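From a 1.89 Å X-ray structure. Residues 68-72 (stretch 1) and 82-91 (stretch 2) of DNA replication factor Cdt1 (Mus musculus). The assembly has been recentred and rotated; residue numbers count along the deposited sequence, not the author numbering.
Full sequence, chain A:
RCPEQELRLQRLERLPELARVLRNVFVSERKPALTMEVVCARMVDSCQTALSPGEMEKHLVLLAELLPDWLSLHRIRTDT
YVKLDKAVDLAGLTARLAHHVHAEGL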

# COMPACT_ATOMS: atom_id res chain seq x y z
N PRO A 68 -3.36 -0.69 -9.32
CA PRO A 68 -4.00 0.60 -9.61
C PRO A 68 -5.53 0.52 -9.65
O PRO A 68 -6.18 1.55 -9.45
CB PRO A 68 -3.46 0.93 -11.01
CG PRO A 68 -3.16 -0.42 -11.60
CD PRO A 68 -2.54 -1.15 -10.45
N ASP A 69 -6.09 -0.65 -9.90
CA ASP A 69 -7.54 -0.80 -9.91
C ASP A 69 -8.12 -0.85 -8.49
O ASP A 69 -9.32 -0.68 -8.29
CB ASP A 69 -7.95 -2.06 -10.68
CG ASP A 69 -7.76 -1.90 -12.17
OD1 ASP A 69 -7.59 -0.74 -12.63
OD2 ASP A 69 -7.78 -2.92 -12.89
N TRP A 70 -7.26 -1.08 -7.51
CA TRP A 70 -7.69 -1.11 -6.12
C TRP A 70 -7.40 0.21 -5.44
O TRP A 70 -8.28 0.82 -4.83
CB TRP A 70 -6.97 -2.23 -5.38
CG TRP A 70 -7.32 -2.33 -3.93
CD1 TRP A 70 -8.57 -2.32 -3.39
CD2 TRP A 70 -6.40 -2.49 -2.83
NE1 TRP A 70 -8.49 -2.45 -2.02
CE2 TRP A 70 -7.17 -2.57 -1.66
CE3 TRP A 70 -5.01 -2.58 -2.74
CZ2 TRP A 70 -6.60 -2.72 -0.39
CZ3 TRP A 70 -4.44 -2.74 -1.48
CH2 TRP A 70 -5.23 -2.81 -0.33
N LEU A 71 -6.16 0.66 -5.55
CA LEU A 71 -5.66 1.80 -4.79
C LEU A 71 -5.42 3.00 -5.69
O LEU A 71 -4.56 2.96 -6.57
CB LEU A 71 -4.36 1.41 -4.09
CG LEU A 71 -3.73 2.37 -3.08
CD1 LEU A 71 -4.73 2.80 -2.06
CD2 LEU A 71 -2.56 1.67 -2.40
N SER A 72 -6.17 4.07 -5.46
CA SER A 72 -6.07 5.28 -6.25
C SER A 72 -5.52 6.43 -5.40
O SER A 72 -5.82 6.52 -4.21
CB SER A 72 -7.47 5.64 -6.79
OG SER A 72 -7.39 6.27 -8.05
N VAL A 82 -5.97 9.04 -0.57
CA VAL A 82 -5.96 7.61 -0.83
C VAL A 82 -7.38 7.05 -0.77
O VAL A 82 -8.11 7.24 0.20
CB VAL A 82 -5.11 6.87 0.22
CG1 VAL A 82 -5.21 5.37 0.01
CG2 VAL A 82 -3.66 7.35 0.14
N LYS A 83 -7.76 6.34 -1.83
CA LYS A 83 -9.09 5.78 -1.93
C LYS A 83 -8.99 4.32 -2.34
O LYS A 83 -8.20 3.98 -3.23
CB LYS A 83 -9.91 6.58 -2.96
CG LYS A 83 -11.37 6.20 -3.04
CD LYS A 83 -12.24 7.41 -3.43
CE LYS A 83 -11.92 7.94 -4.82
NZ LYS A 83 -12.85 9.05 -5.23
N LEU A 84 -9.76 3.46 -1.69
CA LEU A 84 -9.79 2.06 -2.05
C LEU A 84 -11.07 1.75 -2.81
O LEU A 84 -12.14 2.26 -2.47
CB LEU A 84 -9.72 1.17 -0.81
CG LEU A 84 -8.41 1.16 -0.03
CD1 LEU A 84 -8.48 0.15 1.11
CD2 LEU A 84 -7.27 0.81 -0.95
N ASP A 85 -10.97 0.94 -3.85
CA ASP A 85 -12.16 0.41 -4.50
C ASP A 85 -12.63 -0.78 -3.68
O ASP A 85 -12.07 -1.87 -3.77
CB ASP A 85 -11.85 -0.01 -5.94
CG ASP A 85 -13.10 -0.41 -6.71
OD1 ASP A 85 -13.99 -1.04 -6.11
OD2 ASP A 85 -13.18 -0.09 -7.91
N LYS A 86 -13.65 -0.58 -2.86
CA LYS A 86 -14.11 -1.64 -1.97
C LYS A 86 -14.89 -2.74 -2.69
O LYS A 86 -15.32 -3.71 -2.06
CB LYS A 86 -14.90 -1.07 -0.79
CG LYS A 86 -14.03 -0.64 0.39
CD LYS A 86 -14.86 -0.43 1.66
CE LYS A 86 -13.98 -0.10 2.87
NZ LYS A 86 -14.80 0.05 4.12
N ALA A 87 -15.05 -2.60 -4.00
CA ALA A 87 -15.71 -3.62 -4.81
C ALA A 87 -14.75 -4.76 -5.19
O ALA A 87 -15.09 -5.62 -6.01
CB ALA A 87 -16.31 -3.00 -6.05
N VAL A 88 -13.56 -4.77 -4.60
CA VAL A 88 -12.62 -5.85 -4.83
C VAL A 88 -12.21 -6.52 -3.52
O VAL A 88 -12.00 -5.84 -2.51
CB VAL A 88 -11.37 -5.38 -5.60
CG1 VAL A 88 -11.74 -4.99 -7.02
CG2 VAL A 88 -10.72 -4.22 -4.89
N ASP A 89 -12.11 -7.85 -3.53
CA ASP A 89 -11.78 -8.64 -2.34
C ASP A 89 -10.28 -8.66 -2.08
O ASP A 89 -9.49 -8.73 -3.01
CB ASP A 89 -12.30 -10.07 -2.51
CG ASP A 89 -12.26 -10.87 -1.21
OD1 ASP A 89 -12.54 -12.09 -1.25
OD2 ASP A 89 -11.94 -10.29 -0.15
N LEU A 90 -9.89 -8.61 -0.81
CA LEU A 90 -8.47 -8.67 -0.45
C LEU A 90 -7.89 -10.02 -0.84
O LEU A 90 -6.68 -10.18 -0.93
CB LEU A 90 -8.27 -8.40 1.05
CG LEU A 90 -6.84 -8.17 1.59
CD1 LEU A 90 -6.14 -6.97 0.94
CD2 LEU A 90 -6.89 -7.99 3.09
N ALA A 91 -8.76 -10.99 -1.10
CA ALA A 91 -8.32 -12.30 -1.53
C ALA A 91 -7.88 -12.25 -2.99
O ALA A 91 -6.82 -12.75 -3.35
CB ALA A 91 -9.41 -13.33 -1.34
O HOH W 1 -11.00 1.12 -9.24

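Leu 71 and Ser 72 pair with Leu 84 and Lys 83 as neighbouring antiparallel strands, and the backbone supplies all the direct hydrogen bonds between the two stretches. Ser 72 and Lys 83 form the hydrogen-bonded pair: Ser 72 N donates to Lys 83 O at 3.0 Å, almost perfectly in line at 178°, and Lys 83 N returns the bond to Ser 72 O at 3.1 Å. Both residues thus have their amide and carbonyl satisfied by each other. Leu 71 and Leu 84 are the non-hydrogen-bonded pair, their CA atoms 5.0 Å apart. Beyond them the ladder gains one more rung, as Asp 85 N donates to Trp 70 O at 2.9 Å. The same carbonyl also receives a CA-H...O contact, with Leu 84 CA 3.4 Å from Trp 70 O; a second contact of this kind sets Val 82 CA 3.6 Å from Ser 72 O.

The carbonyl of Asp 69 is served differently. Water 1 donates to Asp 69 O at 2.6 Å and to Asp 85 OD2 at 2.8 Å, so one molecule spends both its hydrogens joining the stretches through two acceptors that could not bond directly to each other. The other carboxylate oxygen of Asp 85 works locally: Ala 87 N donates to Asp 85 OD1 at 2.8 Å, inside the type I turn from Asp 85 to Val 88. The turn's own backbone bond, Val 88 N to Asp 85 O, is weak at 3.4 Å. An aspartate suits this position because its short carboxylate can reach a turn amide and the bridging water at once.

Leu 84 and Val 88 pack against Trp 70, which has the largest area covered by the other stretch. Leu 84 CD2 lies over one face of the indole, 3.7 Å from the centroid of the five-membered ring, in a CH-pi contact that sets a methyl against the electron-rich ring. Val 88 CG2 approaches Trp 70 CD1 obliquely at 3.2 Å, a close fit. Leu 71 shares a sheet face with Leu 84, and Leu 71 CD1 extends the group, lying 3.4 Å from Leu 84 CD2 and 3.3 Å from Val 82 CG1. Branched aliphatic chains suit this apolar cluster, in which Trp 70, Leu 71 and Val 82 are buried, whereas Ser 72 and Lys 83 share the other face, where both are exposed and polar groups can meet solvent.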